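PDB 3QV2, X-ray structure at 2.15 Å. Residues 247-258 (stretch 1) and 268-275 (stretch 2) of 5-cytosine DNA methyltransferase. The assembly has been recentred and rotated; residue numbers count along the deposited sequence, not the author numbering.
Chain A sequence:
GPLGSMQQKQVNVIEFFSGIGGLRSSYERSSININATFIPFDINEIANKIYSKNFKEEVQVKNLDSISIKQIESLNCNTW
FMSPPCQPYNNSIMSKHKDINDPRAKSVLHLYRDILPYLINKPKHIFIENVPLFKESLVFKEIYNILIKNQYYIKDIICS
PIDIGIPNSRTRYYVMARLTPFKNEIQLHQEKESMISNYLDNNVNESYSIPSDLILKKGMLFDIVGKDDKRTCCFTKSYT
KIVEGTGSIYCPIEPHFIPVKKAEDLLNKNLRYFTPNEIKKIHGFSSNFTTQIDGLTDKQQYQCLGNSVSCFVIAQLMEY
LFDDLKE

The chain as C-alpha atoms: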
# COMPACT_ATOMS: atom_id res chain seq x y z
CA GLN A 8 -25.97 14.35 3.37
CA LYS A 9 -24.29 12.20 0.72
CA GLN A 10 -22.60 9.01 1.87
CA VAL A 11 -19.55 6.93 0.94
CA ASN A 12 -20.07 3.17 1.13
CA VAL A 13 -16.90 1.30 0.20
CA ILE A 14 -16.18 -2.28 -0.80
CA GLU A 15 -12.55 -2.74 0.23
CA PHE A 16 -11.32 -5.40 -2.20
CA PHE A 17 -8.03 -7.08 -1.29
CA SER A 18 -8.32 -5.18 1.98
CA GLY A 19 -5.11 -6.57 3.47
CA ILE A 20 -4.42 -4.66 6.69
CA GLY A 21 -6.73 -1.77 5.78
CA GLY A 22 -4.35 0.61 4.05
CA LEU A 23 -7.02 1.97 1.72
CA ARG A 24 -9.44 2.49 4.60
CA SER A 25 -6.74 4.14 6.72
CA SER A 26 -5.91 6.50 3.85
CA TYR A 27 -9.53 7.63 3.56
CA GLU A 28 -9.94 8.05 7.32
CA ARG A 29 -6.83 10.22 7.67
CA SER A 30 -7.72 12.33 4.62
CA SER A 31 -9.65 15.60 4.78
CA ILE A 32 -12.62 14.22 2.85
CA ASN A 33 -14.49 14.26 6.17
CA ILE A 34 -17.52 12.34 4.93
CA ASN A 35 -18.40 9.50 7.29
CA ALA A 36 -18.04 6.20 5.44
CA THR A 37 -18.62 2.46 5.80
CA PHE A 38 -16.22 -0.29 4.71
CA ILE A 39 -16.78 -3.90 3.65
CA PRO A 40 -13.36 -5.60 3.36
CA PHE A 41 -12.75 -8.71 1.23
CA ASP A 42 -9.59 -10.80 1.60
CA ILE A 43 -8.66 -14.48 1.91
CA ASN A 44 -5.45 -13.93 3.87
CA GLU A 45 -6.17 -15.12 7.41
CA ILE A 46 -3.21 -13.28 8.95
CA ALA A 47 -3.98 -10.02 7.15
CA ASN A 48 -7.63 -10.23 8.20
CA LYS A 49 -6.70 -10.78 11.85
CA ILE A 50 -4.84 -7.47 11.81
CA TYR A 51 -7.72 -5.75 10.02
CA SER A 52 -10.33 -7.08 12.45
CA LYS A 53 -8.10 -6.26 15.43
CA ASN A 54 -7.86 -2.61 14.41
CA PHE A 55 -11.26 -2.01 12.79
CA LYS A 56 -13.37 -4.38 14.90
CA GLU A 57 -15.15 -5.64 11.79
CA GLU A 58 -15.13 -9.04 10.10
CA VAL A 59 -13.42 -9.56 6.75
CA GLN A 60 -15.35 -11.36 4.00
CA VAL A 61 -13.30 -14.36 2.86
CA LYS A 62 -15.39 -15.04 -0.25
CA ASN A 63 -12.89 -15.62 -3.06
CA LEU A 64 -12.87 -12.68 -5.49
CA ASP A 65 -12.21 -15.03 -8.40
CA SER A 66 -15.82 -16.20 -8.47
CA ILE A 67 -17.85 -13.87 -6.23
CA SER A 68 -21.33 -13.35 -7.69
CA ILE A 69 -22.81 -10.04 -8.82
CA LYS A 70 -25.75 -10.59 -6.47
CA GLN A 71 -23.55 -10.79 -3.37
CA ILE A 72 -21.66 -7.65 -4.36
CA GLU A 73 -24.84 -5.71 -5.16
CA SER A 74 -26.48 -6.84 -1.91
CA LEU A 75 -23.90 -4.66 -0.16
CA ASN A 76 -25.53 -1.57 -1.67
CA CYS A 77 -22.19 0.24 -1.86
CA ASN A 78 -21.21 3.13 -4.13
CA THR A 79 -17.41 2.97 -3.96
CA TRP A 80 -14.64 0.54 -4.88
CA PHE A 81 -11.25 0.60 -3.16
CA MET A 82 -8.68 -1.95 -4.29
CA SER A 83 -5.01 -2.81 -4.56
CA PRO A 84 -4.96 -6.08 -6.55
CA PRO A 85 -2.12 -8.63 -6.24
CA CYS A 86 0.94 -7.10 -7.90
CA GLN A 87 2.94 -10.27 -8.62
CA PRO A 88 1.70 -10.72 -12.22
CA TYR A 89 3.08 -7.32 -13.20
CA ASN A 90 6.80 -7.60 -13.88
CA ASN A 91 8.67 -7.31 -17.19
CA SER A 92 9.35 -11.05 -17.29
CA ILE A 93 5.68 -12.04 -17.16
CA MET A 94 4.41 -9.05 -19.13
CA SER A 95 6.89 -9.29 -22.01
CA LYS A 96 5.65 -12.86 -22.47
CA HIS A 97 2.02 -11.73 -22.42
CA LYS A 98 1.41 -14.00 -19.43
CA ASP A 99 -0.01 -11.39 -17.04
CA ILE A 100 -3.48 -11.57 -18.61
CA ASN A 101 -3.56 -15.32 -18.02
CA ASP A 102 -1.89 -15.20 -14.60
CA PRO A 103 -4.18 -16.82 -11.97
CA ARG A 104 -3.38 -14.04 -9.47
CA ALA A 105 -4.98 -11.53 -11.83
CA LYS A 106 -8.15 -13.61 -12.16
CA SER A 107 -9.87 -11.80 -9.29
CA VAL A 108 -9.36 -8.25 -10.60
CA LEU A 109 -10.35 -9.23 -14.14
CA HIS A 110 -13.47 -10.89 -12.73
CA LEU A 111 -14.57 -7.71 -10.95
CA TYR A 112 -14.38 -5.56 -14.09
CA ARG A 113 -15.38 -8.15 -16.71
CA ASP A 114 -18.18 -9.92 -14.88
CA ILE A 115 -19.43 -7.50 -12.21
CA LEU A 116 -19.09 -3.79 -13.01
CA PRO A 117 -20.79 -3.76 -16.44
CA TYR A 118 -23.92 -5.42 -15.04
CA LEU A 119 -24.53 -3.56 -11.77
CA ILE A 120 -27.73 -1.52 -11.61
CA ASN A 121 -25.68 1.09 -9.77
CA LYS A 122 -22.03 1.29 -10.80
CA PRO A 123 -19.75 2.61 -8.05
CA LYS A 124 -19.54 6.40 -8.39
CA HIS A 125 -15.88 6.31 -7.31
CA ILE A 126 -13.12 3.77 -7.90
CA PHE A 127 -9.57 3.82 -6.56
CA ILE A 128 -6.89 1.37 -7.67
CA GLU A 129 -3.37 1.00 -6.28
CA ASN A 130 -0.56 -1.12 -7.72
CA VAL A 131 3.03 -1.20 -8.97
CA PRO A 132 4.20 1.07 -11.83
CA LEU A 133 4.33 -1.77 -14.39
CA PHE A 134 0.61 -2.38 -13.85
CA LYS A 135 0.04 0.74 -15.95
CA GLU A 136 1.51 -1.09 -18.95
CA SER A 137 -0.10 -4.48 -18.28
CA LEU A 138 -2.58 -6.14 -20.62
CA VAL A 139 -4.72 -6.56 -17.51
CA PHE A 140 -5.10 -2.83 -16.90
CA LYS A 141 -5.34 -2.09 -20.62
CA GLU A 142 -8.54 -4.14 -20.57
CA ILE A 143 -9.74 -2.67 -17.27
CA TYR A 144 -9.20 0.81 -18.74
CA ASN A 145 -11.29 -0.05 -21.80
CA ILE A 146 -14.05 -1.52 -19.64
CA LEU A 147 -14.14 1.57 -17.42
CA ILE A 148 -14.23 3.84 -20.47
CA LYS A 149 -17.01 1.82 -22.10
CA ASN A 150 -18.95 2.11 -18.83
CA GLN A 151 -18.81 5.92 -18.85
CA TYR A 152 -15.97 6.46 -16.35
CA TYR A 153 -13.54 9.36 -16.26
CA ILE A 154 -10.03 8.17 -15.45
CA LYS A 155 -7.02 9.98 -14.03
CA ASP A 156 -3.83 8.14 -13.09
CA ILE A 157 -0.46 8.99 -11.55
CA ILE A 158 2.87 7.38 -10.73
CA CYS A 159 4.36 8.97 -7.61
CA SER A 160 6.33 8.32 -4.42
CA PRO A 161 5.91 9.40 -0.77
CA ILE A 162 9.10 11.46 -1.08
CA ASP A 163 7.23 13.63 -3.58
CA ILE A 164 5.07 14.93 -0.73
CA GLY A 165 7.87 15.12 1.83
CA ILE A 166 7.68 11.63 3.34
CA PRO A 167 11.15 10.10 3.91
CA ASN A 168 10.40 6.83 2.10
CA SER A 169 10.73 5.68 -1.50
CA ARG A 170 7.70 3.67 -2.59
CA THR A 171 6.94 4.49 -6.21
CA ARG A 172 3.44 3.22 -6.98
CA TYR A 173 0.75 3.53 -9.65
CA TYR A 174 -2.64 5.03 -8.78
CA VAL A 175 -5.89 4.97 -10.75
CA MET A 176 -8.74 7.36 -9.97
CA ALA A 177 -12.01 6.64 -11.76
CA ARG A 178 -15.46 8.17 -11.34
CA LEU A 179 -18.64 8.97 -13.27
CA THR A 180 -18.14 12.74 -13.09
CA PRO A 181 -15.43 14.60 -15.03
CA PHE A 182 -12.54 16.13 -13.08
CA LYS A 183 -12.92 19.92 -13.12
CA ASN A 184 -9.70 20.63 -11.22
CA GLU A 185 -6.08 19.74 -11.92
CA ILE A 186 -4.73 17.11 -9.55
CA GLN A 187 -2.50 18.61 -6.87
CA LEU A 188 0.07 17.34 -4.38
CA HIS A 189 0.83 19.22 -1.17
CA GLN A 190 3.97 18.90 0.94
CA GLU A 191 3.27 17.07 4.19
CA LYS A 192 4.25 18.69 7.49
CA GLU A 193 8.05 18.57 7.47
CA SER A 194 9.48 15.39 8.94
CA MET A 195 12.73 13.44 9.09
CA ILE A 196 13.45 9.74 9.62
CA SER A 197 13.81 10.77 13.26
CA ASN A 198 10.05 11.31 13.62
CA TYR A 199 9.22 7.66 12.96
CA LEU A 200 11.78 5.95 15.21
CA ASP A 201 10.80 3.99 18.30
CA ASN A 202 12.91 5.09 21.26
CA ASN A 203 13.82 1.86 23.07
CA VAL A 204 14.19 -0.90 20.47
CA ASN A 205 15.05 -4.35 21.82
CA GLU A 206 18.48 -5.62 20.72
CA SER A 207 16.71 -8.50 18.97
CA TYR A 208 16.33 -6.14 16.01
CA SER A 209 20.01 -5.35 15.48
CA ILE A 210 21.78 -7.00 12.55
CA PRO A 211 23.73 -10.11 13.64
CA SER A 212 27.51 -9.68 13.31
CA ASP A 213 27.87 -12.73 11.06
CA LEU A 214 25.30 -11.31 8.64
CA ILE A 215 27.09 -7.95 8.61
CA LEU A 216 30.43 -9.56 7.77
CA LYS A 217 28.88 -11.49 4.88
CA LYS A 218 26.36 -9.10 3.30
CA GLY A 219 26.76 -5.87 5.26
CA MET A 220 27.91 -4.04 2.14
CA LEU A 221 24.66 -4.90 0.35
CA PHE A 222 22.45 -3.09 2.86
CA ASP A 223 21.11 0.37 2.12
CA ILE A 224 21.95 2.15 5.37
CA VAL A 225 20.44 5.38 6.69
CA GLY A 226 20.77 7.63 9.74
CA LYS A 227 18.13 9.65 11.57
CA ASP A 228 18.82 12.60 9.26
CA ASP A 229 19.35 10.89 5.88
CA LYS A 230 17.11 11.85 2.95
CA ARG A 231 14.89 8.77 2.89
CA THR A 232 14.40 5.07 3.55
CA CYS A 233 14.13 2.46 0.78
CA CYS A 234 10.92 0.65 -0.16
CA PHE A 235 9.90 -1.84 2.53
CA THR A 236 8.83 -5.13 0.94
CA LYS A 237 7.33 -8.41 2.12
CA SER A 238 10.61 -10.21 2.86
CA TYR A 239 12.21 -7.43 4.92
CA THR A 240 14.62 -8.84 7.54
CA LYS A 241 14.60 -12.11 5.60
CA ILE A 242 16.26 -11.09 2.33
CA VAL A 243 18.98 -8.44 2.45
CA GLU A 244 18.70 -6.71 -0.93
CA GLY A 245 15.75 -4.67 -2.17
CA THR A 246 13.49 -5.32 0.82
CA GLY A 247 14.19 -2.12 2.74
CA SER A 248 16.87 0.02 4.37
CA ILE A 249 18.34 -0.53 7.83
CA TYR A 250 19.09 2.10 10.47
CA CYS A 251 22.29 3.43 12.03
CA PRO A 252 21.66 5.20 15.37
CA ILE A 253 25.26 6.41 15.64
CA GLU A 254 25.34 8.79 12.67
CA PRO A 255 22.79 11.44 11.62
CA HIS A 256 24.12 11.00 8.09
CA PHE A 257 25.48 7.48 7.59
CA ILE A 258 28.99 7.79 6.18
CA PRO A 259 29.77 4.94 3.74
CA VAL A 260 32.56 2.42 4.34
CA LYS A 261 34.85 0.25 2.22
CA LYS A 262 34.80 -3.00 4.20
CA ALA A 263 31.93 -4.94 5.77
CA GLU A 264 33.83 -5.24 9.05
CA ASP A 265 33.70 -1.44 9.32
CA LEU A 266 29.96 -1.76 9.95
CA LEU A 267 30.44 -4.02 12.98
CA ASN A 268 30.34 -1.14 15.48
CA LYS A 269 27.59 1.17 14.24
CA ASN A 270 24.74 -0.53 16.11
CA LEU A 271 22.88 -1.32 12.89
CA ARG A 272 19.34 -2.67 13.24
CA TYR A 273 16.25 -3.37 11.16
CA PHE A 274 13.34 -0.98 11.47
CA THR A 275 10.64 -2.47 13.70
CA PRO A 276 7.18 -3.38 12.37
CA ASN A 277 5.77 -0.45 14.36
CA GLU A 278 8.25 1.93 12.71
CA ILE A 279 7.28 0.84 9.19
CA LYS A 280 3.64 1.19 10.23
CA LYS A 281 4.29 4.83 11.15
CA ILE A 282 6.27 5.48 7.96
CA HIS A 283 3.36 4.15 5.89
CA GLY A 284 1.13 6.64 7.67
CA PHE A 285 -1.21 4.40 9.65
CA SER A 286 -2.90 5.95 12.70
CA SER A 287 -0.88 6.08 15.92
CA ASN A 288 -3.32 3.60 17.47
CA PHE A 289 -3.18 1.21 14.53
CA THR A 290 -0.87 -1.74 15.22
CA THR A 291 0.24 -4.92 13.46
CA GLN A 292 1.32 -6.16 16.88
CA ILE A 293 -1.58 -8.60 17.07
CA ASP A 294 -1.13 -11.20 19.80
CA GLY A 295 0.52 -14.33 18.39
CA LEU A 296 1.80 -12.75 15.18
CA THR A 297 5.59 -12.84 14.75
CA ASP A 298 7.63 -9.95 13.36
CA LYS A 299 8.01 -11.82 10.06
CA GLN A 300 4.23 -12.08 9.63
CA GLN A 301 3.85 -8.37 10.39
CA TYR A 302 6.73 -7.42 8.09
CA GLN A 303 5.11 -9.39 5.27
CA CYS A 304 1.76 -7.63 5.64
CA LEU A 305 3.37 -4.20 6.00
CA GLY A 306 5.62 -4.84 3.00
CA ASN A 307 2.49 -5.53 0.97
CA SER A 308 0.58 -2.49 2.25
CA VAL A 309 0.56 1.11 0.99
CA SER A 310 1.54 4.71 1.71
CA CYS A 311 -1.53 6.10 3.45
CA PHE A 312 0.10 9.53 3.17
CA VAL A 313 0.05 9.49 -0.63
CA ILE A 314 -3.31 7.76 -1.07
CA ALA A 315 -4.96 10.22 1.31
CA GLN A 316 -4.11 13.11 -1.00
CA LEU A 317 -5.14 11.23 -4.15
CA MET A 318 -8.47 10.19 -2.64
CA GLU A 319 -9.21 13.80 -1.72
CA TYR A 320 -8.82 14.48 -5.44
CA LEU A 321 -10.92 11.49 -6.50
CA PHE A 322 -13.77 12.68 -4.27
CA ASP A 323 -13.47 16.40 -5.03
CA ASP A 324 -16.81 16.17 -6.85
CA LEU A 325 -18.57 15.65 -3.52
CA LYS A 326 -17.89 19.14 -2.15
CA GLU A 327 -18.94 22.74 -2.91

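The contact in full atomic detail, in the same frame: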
# COMPACT_ATOMS: atom_id res chain seq x y z
N GLY A 247 14.26 -3.26 1.84
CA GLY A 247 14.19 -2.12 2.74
C GLY A 247 15.53 -1.73 3.34
O GLY A 247 16.44 -2.55 3.42
N SER A 248 15.64 -0.48 3.75
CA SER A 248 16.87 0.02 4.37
C SER A 248 16.96 -0.43 5.83
O SER A 248 15.97 -0.88 6.41
CB SER A 248 16.91 1.55 4.31
OG SER A 248 16.78 2.02 2.98
N ILE A 249 18.15 -0.33 6.40
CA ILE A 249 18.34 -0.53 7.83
C ILE A 249 18.87 0.76 8.46
O ILE A 249 19.33 1.65 7.75
CB ILE A 249 19.29 -1.70 8.15
CG1 ILE A 249 20.65 -1.48 7.49
CG2 ILE A 249 18.67 -3.02 7.69
CD1 ILE A 249 21.66 -2.56 7.84
N TYR A 250 18.82 0.84 9.78
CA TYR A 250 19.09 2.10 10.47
C TYR A 250 20.37 2.10 11.30
O TYR A 250 20.68 1.14 12.00
CB TYR A 250 17.89 2.48 11.35
CG TYR A 250 18.12 3.69 12.23
CD1 TYR A 250 18.33 4.94 11.68
CD2 TYR A 250 18.10 3.58 13.61
CE1 TYR A 250 18.53 6.05 12.48
CE2 TYR A 250 18.30 4.68 14.42
CZ TYR A 250 18.51 5.92 13.85
OH TYR A 250 18.71 7.02 14.64
N CYS A 251 21.11 3.21 11.21
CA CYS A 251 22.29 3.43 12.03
C CYS A 251 22.01 4.57 13.01
O CYS A 251 21.82 5.71 12.60
CB CYS A 251 23.50 3.78 11.16
SG CYS A 251 25.03 4.07 12.07
N PRO A 252 22.00 4.25 14.31
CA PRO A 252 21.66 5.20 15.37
C PRO A 252 22.86 6.01 15.83
O PRO A 252 22.73 6.88 16.69
CB PRO A 252 21.19 4.29 16.52
CG PRO A 252 21.48 2.85 16.07
CD PRO A 252 22.35 2.93 14.87
N ILE A 253 24.03 5.73 15.25
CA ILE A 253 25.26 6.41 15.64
C ILE A 253 25.51 7.67 14.81
O ILE A 253 26.08 8.64 15.31
CB ILE A 253 26.48 5.47 15.56
CG1 ILE A 253 26.78 4.86 16.93
CG2 ILE A 253 27.70 6.21 15.04
CD1 ILE A 253 25.62 4.09 17.53
N GLU A 254 25.08 7.66 13.56
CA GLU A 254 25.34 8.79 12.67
C GLU A 254 24.06 9.39 12.10
O GLU A 254 23.22 8.68 11.56
CB GLU A 254 26.25 8.36 11.51
CG GLU A 254 27.63 7.90 11.95
CD GLU A 254 28.46 7.37 10.80
OE1 GLU A 254 27.87 6.91 9.80
OE2 GLU A 254 29.70 7.42 10.89
N PRO A 255 23.91 10.72 12.23
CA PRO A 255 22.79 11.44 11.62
C PRO A 255 22.78 11.20 10.11
O PRO A 255 21.73 10.92 9.53
CB PRO A 255 23.13 12.91 11.91
CG PRO A 255 23.95 12.86 13.15
CD PRO A 255 24.77 11.61 13.03
N HIS A 256 23.95 11.31 9.50
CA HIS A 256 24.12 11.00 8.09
C HIS A 256 25.11 9.85 7.95
O HIS A 256 26.32 10.06 8.05
CB HIS A 256 24.64 12.22 7.32
CG HIS A 256 23.63 13.31 7.17
ND1 HIS A 256 22.72 13.34 6.13
CD2 HIS A 256 23.38 14.41 7.91
CE1 HIS A 256 21.96 14.41 6.24
NE2 HIS A 256 22.34 15.08 7.32
N PHE A 257 24.61 8.64 7.74
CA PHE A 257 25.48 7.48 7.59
C PHE A 257 26.60 7.76 6.60
O PHE A 257 26.35 8.08 5.44
CB PHE A 257 24.68 6.25 7.17
CG PHE A 257 25.54 5.08 6.76
CD1 PHE A 257 26.09 4.24 7.71
CD2 PHE A 257 25.80 4.83 5.42
CE1 PHE A 257 26.88 3.17 7.33
CE2 PHE A 257 26.59 3.76 5.03
CZ PHE A 257 27.13 2.93 5.99
N ILE A 258 27.84 7.64 7.06
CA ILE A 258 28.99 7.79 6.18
C ILE A 258 29.44 6.41 5.69
O ILE A 258 29.76 5.53 6.50
CB ILE A 258 30.16 8.54 6.86
CG1 ILE A 258 30.72 7.73 8.03
CG2 ILE A 258 29.70 9.91 7.33
CD1 ILE A 258 31.87 8.41 8.75
N ASN A 268 30.60 -1.99 14.32
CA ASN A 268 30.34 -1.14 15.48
C ASN A 268 29.60 0.15 15.14
O ASN A 268 30.09 1.25 15.43
CB ASN A 268 31.65 -0.81 16.22
CG ASN A 268 32.20 -1.99 16.98
OD1 ASN A 268 33.04 -2.74 16.47
ND2 ASN A 268 31.74 -2.18 18.21
N LYS A 269 28.43 0.02 14.54
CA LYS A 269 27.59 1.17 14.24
C LYS A 269 26.16 0.88 14.70
O LYS A 269 25.22 1.57 14.32
CB LYS A 269 27.63 1.50 12.75
CG LYS A 269 29.05 1.62 12.20
CD LYS A 269 29.06 2.04 10.73
CE LYS A 269 28.79 3.52 10.57
NZ LYS A 269 29.17 4.01 9.21
N ASN A 270 26.02 -0.16 15.52
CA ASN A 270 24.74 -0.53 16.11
C ASN A 270 23.60 -0.63 15.11
O ASN A 270 22.47 -0.23 15.40
CB ASN A 270 24.38 0.44 17.24
CG ASN A 270 25.36 0.40 18.39
OD1 ASN A 270 26.47 0.94 18.29
ND2 ASN A 270 24.96 -0.23 19.48
N LEU A 271 23.88 -1.18 13.94
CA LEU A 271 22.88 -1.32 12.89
C LEU A 271 21.73 -2.22 13.32
O LEU A 271 21.94 -3.22 14.01
CB LEU A 271 23.52 -1.87 11.61
CG LEU A 271 24.68 -1.06 11.03
CD1 LEU A 271 25.22 -1.71 9.77
CD2 LEU A 271 24.25 0.38 10.76
N ARG A 272 20.51 -1.86 12.93
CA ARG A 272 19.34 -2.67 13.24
C ARG A 272 18.28 -2.51 12.15
O ARG A 272 18.26 -1.51 11.44
CB ARG A 272 18.74 -2.26 14.59
CG ARG A 272 18.12 -0.88 14.61
CD ARG A 272 17.32 -0.65 15.88
NE ARG A 272 16.84 0.73 15.98
CZ ARG A 272 15.66 1.15 15.53
NH1 ARG A 272 14.83 0.29 14.94
NH2 ARG A 272 15.31 2.42 15.67
N TYR A 273 17.40 -3.50 12.04
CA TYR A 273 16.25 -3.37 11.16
C TYR A 273 15.27 -2.40 11.79
O TYR A 273 15.24 -2.23 13.01
CB TYR A 273 15.55 -4.71 10.96
CG TYR A 273 16.43 -5.82 10.43
CD1 TYR A 273 16.81 -5.85 9.09
CD2 TYR A 273 16.87 -6.84 11.26
CE1 TYR A 273 17.61 -6.87 8.60
CE2 TYR A 273 17.67 -7.86 10.78
CZ TYR A 273 18.04 -7.87 9.45
OH TYR A 273 18.84 -8.88 8.98
N PHE A 274 14.46 -1.75 10.96
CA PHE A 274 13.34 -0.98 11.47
C PHE A 274 12.30 -1.96 12.00
O PHE A 274 12.10 -3.03 11.43
CB PHE A 274 12.72 -0.12 10.36
CG PHE A 274 13.59 1.03 9.93
CD1 PHE A 274 13.63 2.20 10.66
CD2 PHE A 274 14.37 0.94 8.78
CE1 PHE A 274 14.42 3.27 10.27
CE2 PHE A 274 15.16 2.00 8.38
CZ PHE A 274 15.19 3.16 9.13
N THR A 275 11.66 -1.61 13.11
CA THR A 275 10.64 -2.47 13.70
C THR A 275 9.35 -2.40 12.89
O THR A 275 9.14 -1.46 12.13
CB THR A 275 10.34 -2.07 15.15
OG1 THR A 275 9.60 -0.84 15.16
CG2 THR A 275 11.63 -1.90 15.94

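What sets the register of the two stretches? A single antiparallel bridge pairs Tyr250 with Arg272: Tyr250 N donates to Arg272 O at 2.9 Å, almost straight, and Arg272 N returns a bond to Tyr250 O at 3.1 Å. Tyr250 O also receives the CA-H of Leu271, with Leu271 CA 3.4 Å away.

Where does Tyr250 fit? Its CA-to-CB bond points toward stretch 2, and its side chain meets both the Phe274 ring and the end of Arg272, which lie on the same side of its ring. Tyr250 CB sits over the face of the Phe274 ring, 3.6 Å from Phe274 CZ, while Tyr250 CD2 lies over one face of the guanidinium, 3.7 Å from Arg272 NH2. Arg272 starts out away from stretch 1, yet its extended chain brings the guanidinium end up to the tyrosine ring.

What fills the space around Leu271? Its two methyls reach different neighbours: Leu271 CD2 packs 3.5 Å from Cys251 CB, and Leu271 CD1 lies 4.1 Å from Ile249 CD1. The other branch of that isoleucine, Ile249 CG2, rests 3.7 Å from Tyr273 CD1.

How does Lys269 end? Its amine enters a pocket lined by Glu254, Phe257 and Ile258. Lys269 NZ forms a salt bridge with Glu254 OE1 at 3.2 Å, a weak hydrogen bond, and approaches Phe257 CE1 to 3.1 Å. Glu254 OE1 also accepts Ile258 N at 2.8 Å, so one carboxylate oxygen meets both the lysine amine and the Ile258 backbone.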